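Local structure of Exo beta-1,2-glucooligosaccharide sophorohydrolase (non-reducing end) (Parabacteroides distasonis ATCC 8503, 5Z06) at residues Q568-E573 against P602-D607; Q598-E601 against D607-T610; R649-F652 against N657-S660. The protein hydrolyses linear beta-1,2-glucan and beta-1,2-glucooligosaccharides of four or more units from the non-reducing end, releasing the disaccharide sophorose. All blocks are in the same frame, centred on the assembly; numbering follows the deposited sequence.

The three contacts illustrate how irregular chain is tied down by side-chain bonds and short strand pairing within the glycoamylase-like region. Interaction 1 joins the end of helix 556-573 to the loop between strands 597-599 and 610-611, and interaction 2 folds that same loop back on residues 598-601; the two share Asp607, their centres about 9 Å apart. Interaction 3 follows later in the chain, closing the turn between strands 652-653 and 658-659, its centre about 12 Å from that of interaction 2 and 18 Å from that of interaction 1. Thr610 is the bridge: its methyl CG2 packs on Ala651, and strand 610-611 joins the three-stranded antiparallel sheet of interaction 3. Helix, loop and small sheet thus form one continuous packed region.

Interaction 1. Residues Q568-E573 against P602-D607; sequences QRYCIE and PMPHRD
Tyr570 reaches from the last turns of helix 556-573 to the 602-607 loop, and one flat side chain carries nearly all of the contact. Its CG stands anti to the backbone N (chi1 168°), which sends the ring out from the helix and across the backbone of Pro602. That proline lies over one ring face, its CA 3.5 Å above the plane and close to the centre, while Met603 N sits over the same face nearer the rim. The proline ring crosses the base of the tyrosine side chain obliquely, with Pro602 CB 3.3 Å from Tyr570 CB. At the rim, Pro604 CD approaches Tyr570 CE2 at 4.0 Å. The far end of the ring is polar: Tyr570 OH donates to Asp607 OD2 over 2.6 Å, meeting the carboxylate on its anti side and 16° out of its plane. Ring and carboxylate are turned 64° against each other, so the two groups do not stack. The other oxygen, Asp607 OD1, takes a hydrogen bond from Tyr581, and Gln575 is bonded to the tyrosine hydroxyl; the buried carboxylate is thus held through both oxygens. A phenylalanine here would probably leave Asp607 OD2 and Gln575 without their phenol partner, and the carboxylate freer to turn. Within the glycoamylase-like region, the contact is one of helix against loop: the ring of a helix residue packs on a loop with two prolines and ends in a buried tyrosine-aspartate hydrogen bond.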
loop_
_atom_site.group_PDB
_atom_site.type_symbol
_atom_site.label_atom_id
_atom_site.label_comp_id
_atom_site.label_asym_id
_atom_site.label_seq_id
_atom_site.Cartn_x
_atom_site.Cartn_y
_atom_site.Cartn_z
ATOM N N GLN A 568 8.412 13.295 14.560
ATOM C CA GLN A 568 7.288 13.491 15.451
ATOM C C GLN A 568 7.135 14.957 15.832
ATOM O O GLN A 568 6.007 15.473 15.882
ATOM C CB GLN A 568 7.385 12.658 16.727
ATOM C CG GLN A 568 6.105 12.718 17.551
ATOM C CD GLN A 568 6.254 12.204 18.956
ATOM O OE1 GLN A 568 7.288 12.358 19.562
ATOM N NE2 GLN A 568 5.186 11.634 19.501
ATOM N N ARG A 569 8.245 15.623 16.116
ATOM C CA ARG A 569 8.155 17.013 16.597
ATOM C C ARG A 569 7.720 17.986 15.540
ATOM O O ARG A 569 7.033 18.957 15.843
ATOM C CB ARG A 569 9.447 17.473 17.232
ATOM C CG ARG A 569 9.628 16.771 18.554
ATOM C CD ARG A 569 11.043 16.876 19.009
ATOM N NE ARG A 569 11.231 16.095 20.222
ATOM C CZ ARG A 569 12.310 16.170 20.988
ATOM N NH1 ARG A 569 13.283 17.022 20.682
ATOM N NH2 ARG A 569 12.406 15.410 22.072
ATOM N N TYR A 570 8.130 17.719 14.311
ATOM C CA TYR A 570 7.626 18.441 13.161
ATOM C C TYR A 570 6.108 18.283 13.081
ATOM O O TYR A 570 5.376 19.226 12.764
ATOM C CB TYR A 570 8.250 17.898 11.888
ATOM C CG TYR A 570 7.553 18.395 10.659
ATOM C CD1 TYR A 570 6.436 17.728 10.150
ATOM C CD2 TYR A 570 7.974 19.573 10.013
ATOM C CE1 TYR A 570 5.772 18.196 9.032
ATOM C CE2 TYR A 570 7.318 20.038 8.877
ATOM C CZ TYR A 570 6.221 19.346 8.380
ATOM O OH TYR A 570 5.549 19.817 7.261
ATOM N N CYS A 571 5.663 17.055 13.298
ATOM C CA CYS A 571 4.265 16.714 13.115
ATOM C C CYS A 571 3.441 17.339 14.232
ATOM O O CYS A 571 2.359 17.854 13.983
ATOM C CB CYS A 571 4.060 15.200 13.028
ATOM S SG CYS A 571 4.699 14.527 11.492
ATOM N N ILE A 572 3.979 17.351 15.444
ATOM C CA ILE A 572 3.278 17.986 16.544
ATOM C C ILE A 572 3.174 19.483 16.223
ATOM O O ILE A 572 2.081 20.068 16.216
ATOM C CB ILE A 572 3.955 17.727 17.886
ATOM C CG1 ILE A 572 3.927 16.216 18.209
ATOM C CG2 ILE A 572 3.232 18.470 19.015
ATOM C CD1 ILE A 572 4.940 15.815 19.258
ATOM N N GLU A 573 4.317 20.068 15.908
ATOM C CA GLU A 573 4.372 21.462 15.529
ATOM C C GLU A 573 3.378 21.759 14.420
ATOM O O GLU A 573 2.656 22.742 14.508
ATOM C CB GLU A 573 5.783 21.852 15.140
ATOM C CG GLU A 573 5.927 23.326 14.778
ATOM C CD GLU A 573 7.354 23.790 14.903
ATOM O OE1 GLU A 573 7.974 23.511 15.948
ATOM O OE2 GLU A 573 7.860 24.395 13.949
ATOM N N PRO A 602 9.463 15.394 7.193
ATOM C CA PRO A 602 9.062 16.479 8.091
ATOM C C PRO A 602 9.706 17.798 7.642
ATOM O O PRO A 602 10.562 18.373 8.331
ATOM C CB PRO A 602 9.565 16.003 9.463
ATOM C CG PRO A 602 10.764 15.170 9.158
ATOM C CD PRO A 602 10.501 14.531 7.811
ATOM N N MET A 603 9.268 18.251 6.478
ATOM C CA MET A 603 9.718 19.484 5.853
ATOM C C MET A 603 8.519 20.006 5.061
ATOM O O MET A 603 7.872 19.202 4.370
ATOM C CB MET A 603 10.865 19.182 4.884
ATOM C CG MET A 603 12.169 18.752 5.550
ATOM S SD MET A 603 12.909 20.063 6.547
ATOM C CE MET A 603 13.539 21.109 5.228
ATOM N N PRO A 604 8.231 21.332 5.125
ATOM C CA PRO A 604 7.059 21.895 4.410
ATOM C C PRO A 604 6.888 21.448 2.977
ATOM O O PRO A 604 5.783 21.143 2.558
ATOM C CB PRO A 604 7.311 23.400 4.455
ATOM C CG PRO A 604 8.043 23.602 5.760
ATOM C CD PRO A 604 8.843 22.343 6.015
ATOM N N HIS A 605 7.987 21.389 2.243
ATOM C CA HIS A 605 7.948 21.059 0.809
ATOM C C HIS A 605 7.761 19.559 0.523
ATOM O O HIS A 605 7.653 19.156 -0.640
ATOM C CB HIS A 605 9.204 21.576 0.120
ATOM C CG HIS A 605 10.421 20.739 0.372
ATOM N ND1 HIS A 605 10.966 20.581 1.624
ATOM C CD2 HIS A 605 11.180 19.993 -0.469
ATOM C CE1 HIS A 605 12.023 19.796 1.543
ATOM N NE2 HIS A 605 12.163 19.404 0.286
ATOM N N ARG A 606 7.743 18.739 1.569
ATOM C CA ARG A 606 7.519 17.325 1.444
ATOM C C ARG A 606 6.444 16.933 2.446
ATOM O O ARG A 606 6.460 15.830 2.998
ATOM C CB ARG A 606 8.837 16.578 1.693
ATOM C CG ARG A 606 9.899 16.855 0.639
ATOM C CD ARG A 606 9.718 16.001 -0.617
ATOM N NE ARG A 606 10.656 16.412 -1.662
ATOM C CZ ARG A 606 10.423 17.331 -2.600
ATOM N NH1 ARG A 606 9.239 17.932 -2.708
ATOM N NH2 ARG A 606 11.379 17.617 -3.478
ATOM N N ASP A 607 5.493 17.839 2.675
ATOM C CA ASP A 607 4.347 17.534 3.536
ATOM C C ASP A 607 3.106 18.183 2.947
ATOM O O ASP A 607 3.096 19.379 2.697
ATOM C CB ASP A 607 4.610 18.071 4.923
ATOM C CG ASP A 607 3.541 17.708 5.903
ATOM O OD1 ASP A 607 2.815 16.728 5.665
ATOM O OD2 ASP A 607 3.437 18.406 6.935
#

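Interaction 2. Residues Q598-E601 against D607-T610; sequences QAQE and DNGT
The amide planes of Gln598 and Asn608 are 34° apart, neither group lying flat over the other, and their side chains come from opposite directions. Asn608 ND2 gives a hydrogen bond to Gln598 OE1 at 2.7 Å, arriving in the carbonyl plane on a lone pair, although the acceptor is tilted from the amide plane of Asn608. The side chain of Gln600 crosses that of Asn608 at about a right angle, bringing its NE2 to the amide of Asn608. The motif on the Asn608 side is an Asx turn: OD1 accepts from the backbone N of Thr610, two residues on, at 3.2 Å. The same oxygen also receives the hydroxyl of Thr610, OG1 to OD1 being 2.6 Å, but here the donor stands 37° above the carbonyl plane. Two donors from one residue thus hold the asparagine amide while its nitrogen donates to Gln598. Asn608 CG lies between the backbone N and the carbonyl carbon (chi1 59°), which folds the amide back over its own turn. Gln598 takes the same first rotamer and then runs extended, so that the amide nitrogen at its end lies beside Thr610, with NE2 3.1 Å from Thr610 CB. The turn continues through Gly609, where phi is positive and a CB would collide with the carbonyl oxygen of Asn608. Beyond these segments, Asn653 donates to both Asn608 O and Thr610 OG1, linking the turn to strand 652-653. Gln600 offers OE1 to a bound glycerol, while its NE2 donates to a water, 3.0 Å away, that also accepts from Asn608 N and is bonded to Thr610 O.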
loop_
_atom_site.group_PDB
_atom_site.type_symbol
_atom_site.label_atom_id
_atom_site.label_comp_id
_atom_site.label_asym_id
_atom_site.label_seq_id
_atom_site.Cartn_x
_atom_site.Cartn_y
_atom_site.Cartn_z
ATOM N N GLN A 598 4.936 9.898 -3.562
ATOM C CA GLN A 598 5.542 11.040 -2.883
ATOM C C GLN A 598 6.448 10.545 -1.776
ATOM O O GLN A 598 6.116 9.574 -1.086
ATOM C CB GLN A 598 4.474 11.985 -2.343
ATOM C CG GLN A 598 3.359 11.329 -1.554
ATOM C CD GLN A 598 2.398 12.352 -0.966
ATOM O OE1 GLN A 598 2.128 13.389 -1.561
ATOM N NE2 GLN A 598 1.872 12.052 0.205
ATOM N N ALA A 599 7.594 11.192 -1.628
ATOM C CA ALA A 599 8.577 10.791 -0.628
ATOM C C ALA A 599 8.517 11.834 0.481
ATOM O O ALA A 599 9.329 12.725 0.526
ATOM C CB ALA A 599 9.969 10.686 -1.259
ATOM N N GLN A 600 7.519 11.737 1.363
ATOM C CA GLN A 600 7.269 12.803 2.317
ATOM C C GLN A 600 8.297 12.829 3.406
ATOM O O GLN A 600 8.922 11.806 3.742
ATOM C CB GLN A 600 5.862 12.694 2.923
ATOM C CG GLN A 600 4.728 12.770 1.922
ATOM C CD GLN A 600 4.775 14.027 1.071
ATOM O OE1 GLN A 600 5.671 14.184 0.250
ATOM N NE2 GLN A 600 3.799 14.916 1.262
ATOM N N GLU A 601 8.475 14.020 3.958
ATOM C CA GLU A 601 9.473 14.261 5.014
ATOM C C GLU A 601 8.882 15.269 5.976
ATOM O O GLU A 601 7.961 15.987 5.588
ATOM C CB GLU A 601 10.769 14.866 4.439
ATOM C CG GLU A 601 11.267 14.278 3.141
ATOM C CD GLU A 601 12.428 15.075 2.562
ATOM O OE1 GLU A 601 13.016 15.903 3.291
ATOM O OE2 GLU A 601 12.748 14.838 1.380
ATOM N N ASP A 607 5.493 17.839 2.675
ATOM C CA ASP A 607 4.347 17.534 3.536
ATOM C C ASP A 607 3.106 18.183 2.947
ATOM O O ASP A 607 3.096 19.379 2.697
ATOM C CB ASP A 607 4.610 18.071 4.923
ATOM C CG ASP A 607 3.541 17.708 5.903
ATOM O OD1 ASP A 607 2.815 16.728 5.665
ATOM O OD2 ASP A 607 3.437 18.406 6.935
ATOM N N ASN A 608 2.066 17.387 2.735
ATOM C CA ASN A 608 0.805 17.888 2.200
ATOM C C ASN A 608 -0.382 17.317 2.976
ATOM O O ASN A 608 -1.502 17.311 2.481
ATOM C CB ASN A 608 0.710 17.548 0.710
ATOM C CG ASN A 608 0.798 16.061 0.460
ATOM O OD1 ASN A 608 0.714 15.251 1.392
ATOM N ND2 ASN A 608 0.976 15.690 -0.783
ATOM N N GLY A 609 -0.141 16.854 4.191
ATOM C CA GLY A 609 -1.199 16.299 5.041
ATOM C C GLY A 609 -1.309 14.793 5.017
ATOM O O GLY A 609 -2.105 14.210 5.754
ATOM N N THR A 610 -0.479 14.175 4.198
ATOM C CA THR A 610 -0.535 12.751 3.997
ATOM C C THR A 610 0.384 12.060 4.968
ATOM O O THR A 610 1.588 12.309 4.967
ATOM C CB THR A 610 -0.070 12.387 2.607
ATOM O OG1 THR A 610 -0.838 13.138 1.686
ATOM C CG2 THR A 610 -0.228 10.888 2.358
HETATM O O HOH W 1 2.559 14.639 3.965
#

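Interaction 3. Residues R649-F652 against N657-S660; sequences RDAF and NWVS
Phe652 and Val659 form an antiparallel non-hydrogen-bonded pair, CA to CA 4.0 Å, and just beside it Ser660 N donates to Ala651 O at 2.8 Å with an N-H...O angle of 165°. On the face that bears this pair, Phe652 CB touches Val659 CG2, and the phenyl ring turns off toward the ring of His638. Val659 CG2 is anti to the backbone N, which brings this methyl against the aliphatic part of Arg649, 3.6 Å from CD. Trp658 extends along Ala651, and Ala651 CB approaches CZ3 at 3.8 Å, near the plane of the indole. Its NE1 is bonded to Tyr22, and Phe21 and Phe593 meet its rings edge to face. The turn contains a G1 beta bulge, in which Asn657 and Trp658 both face Asn653, at one margin of the three-stranded sheet completed by strand 610-611. Two waters bridge polar groups of the two segments. One accepts from Arg649 NH1 and donates to Ser660 O, lying at the edge of the guanidinium in its plane; the other donates to Asp650 OD2 and accepts from Ser660 OG, itself also bonded to Leu662 N, while Asp650 OD1 is bonded to Asn667.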
loop_
_atom_site.group_PDB
_atom_site.type_symbol
_atom_site.label_atom_id
_atom_site.label_comp_id
_atom_site.label_asym_id
_atom_site.label_seq_id
_atom_site.Cartn_x
_atom_site.Cartn_y
_atom_site.Cartn_z
ATOM N N ARG A 649 -4.165 0.973 6.420
ATOM C CA ARG A 649 -4.052 1.381 5.038
ATOM C C ARG A 649 -2.779 2.169 4.834
ATOM O O ARG A 649 -2.227 2.731 5.761
ATOM C CB ARG A 649 -5.278 2.167 4.609
ATOM C CG ARG A 649 -6.503 1.290 4.690
ATOM C CD ARG A 649 -7.730 1.930 4.100
ATOM N NE ARG A 649 -8.869 1.097 4.438
ATOM C CZ ARG A 649 -9.197 -0.019 3.798
ATOM N NH1 ARG A 649 -8.482 -0.454 2.753
ATOM N NH2 ARG A 649 -10.256 -0.700 4.208
ATOM N N ASP A 650 -2.294 2.173 3.614
ATOM C CA ASP A 650 -0.958 2.673 3.345
ATOM C C ASP A 650 -0.710 4.104 3.799
ATOM O O ASP A 650 0.373 4.424 4.280
ATOM C CB ASP A 650 -0.660 2.579 1.874
ATOM C CG ASP A 650 0.795 2.724 1.583
ATOM O OD1 ASP A 650 1.588 2.035 2.257
ATOM O OD2 ASP A 650 1.144 3.512 0.670
ATOM N N ALA A 651 -1.724 4.946 3.643
ATOM C CA ALA A 651 -1.620 6.345 3.957
ATOM C C ALA A 651 -2.982 6.950 4.025
ATOM O O ALA A 651 -3.929 6.433 3.452
ATOM C CB ALA A 651 -0.799 7.082 2.893
ATOM N N PHE A 652 -3.043 8.103 4.658
ATOM C CA PHE A 652 -4.256 8.866 4.703
ATOM C C PHE A 652 -3.960 10.357 4.789
ATOM O O PHE A 652 -2.894 10.784 5.265
ATOM C CB PHE A 652 -5.109 8.394 5.890
ATOM C CG PHE A 652 -4.520 8.714 7.231
ATOM C CD1 PHE A 652 -3.438 8.003 7.721
ATOM C CD2 PHE A 652 -5.078 9.711 8.031
ATOM C CE1 PHE A 652 -2.914 8.286 8.964
ATOM C CE2 PHE A 652 -4.562 9.995 9.278
ATOM C CZ PHE A 652 -3.471 9.288 9.745
ATOM N N ASN A 657 -9.300 14.579 2.921
ATOM C CA ASN A 657 -10.257 13.482 3.115
ATOM C C ASN A 657 -10.026 12.322 2.129
ATOM O O ASN A 657 -10.891 11.937 1.337
ATOM C CB ASN A 657 -11.708 13.955 3.061
ATOM C CG ASN A 657 -12.638 12.938 3.671
ATOM O OD1 ASN A 657 -12.292 12.350 4.663
ATOM N ND2 ASN A 657 -13.768 12.676 3.044
ATOM N N TRP A 658 -8.818 11.780 2.229
ATOM C CA TRP A 658 -8.319 10.723 1.378
ATOM C C TRP A 658 -7.694 9.620 2.247
ATOM O O TRP A 658 -7.056 9.883 3.254
ATOM C CB TRP A 658 -7.275 11.306 0.431
ATOM C CG TRP A 658 -6.643 10.304 -0.453
ATOM C CD1 TRP A 658 -7.074 9.891 -1.675
ATOM C CD2 TRP A 658 -5.463 9.563 -0.172
ATOM N NE1 TRP A 658 -6.222 8.944 -2.185
ATOM C CE2 TRP A 658 -5.219 8.729 -1.283
ATOM C CE3 TRP A 658 -4.579 9.533 0.906
ATOM C CZ2 TRP A 658 -4.136 7.877 -1.345
ATOM C CZ3 TRP A 658 -3.511 8.691 0.849
ATOM C CH2 TRP A 658 -3.293 7.870 -0.274
ATOM N N VAL A 659 -7.891 8.386 1.837
ATOM C CA VAL A 659 -7.130 7.265 2.355
ATOM C C VAL A 659 -6.725 6.389 1.186
ATOM O O VAL A 659 -7.417 6.283 0.187
ATOM C CB VAL A 659 -7.908 6.487 3.443
ATOM C CG1 VAL A 659 -9.165 5.852 2.873
ATOM C CG2 VAL A 659 -7.018 5.423 4.098
ATOM N N SER A 660 -5.571 5.782 1.317
ATOM C CA SER A 660 -5.030 4.962 0.278
ATOM C C SER A 660 -5.940 3.786 0.004
ATOM O O SER A 660 -6.472 3.182 0.940
ATOM C CB SER A 660 -3.670 4.441 0.700
ATOM O OG SER A 660 -3.169 3.617 -0.289
HETATM O O HOH W 2 -6.129 0.484 1.634
HETATM O O HOH W 3 -0.664 4.948 -0.658
#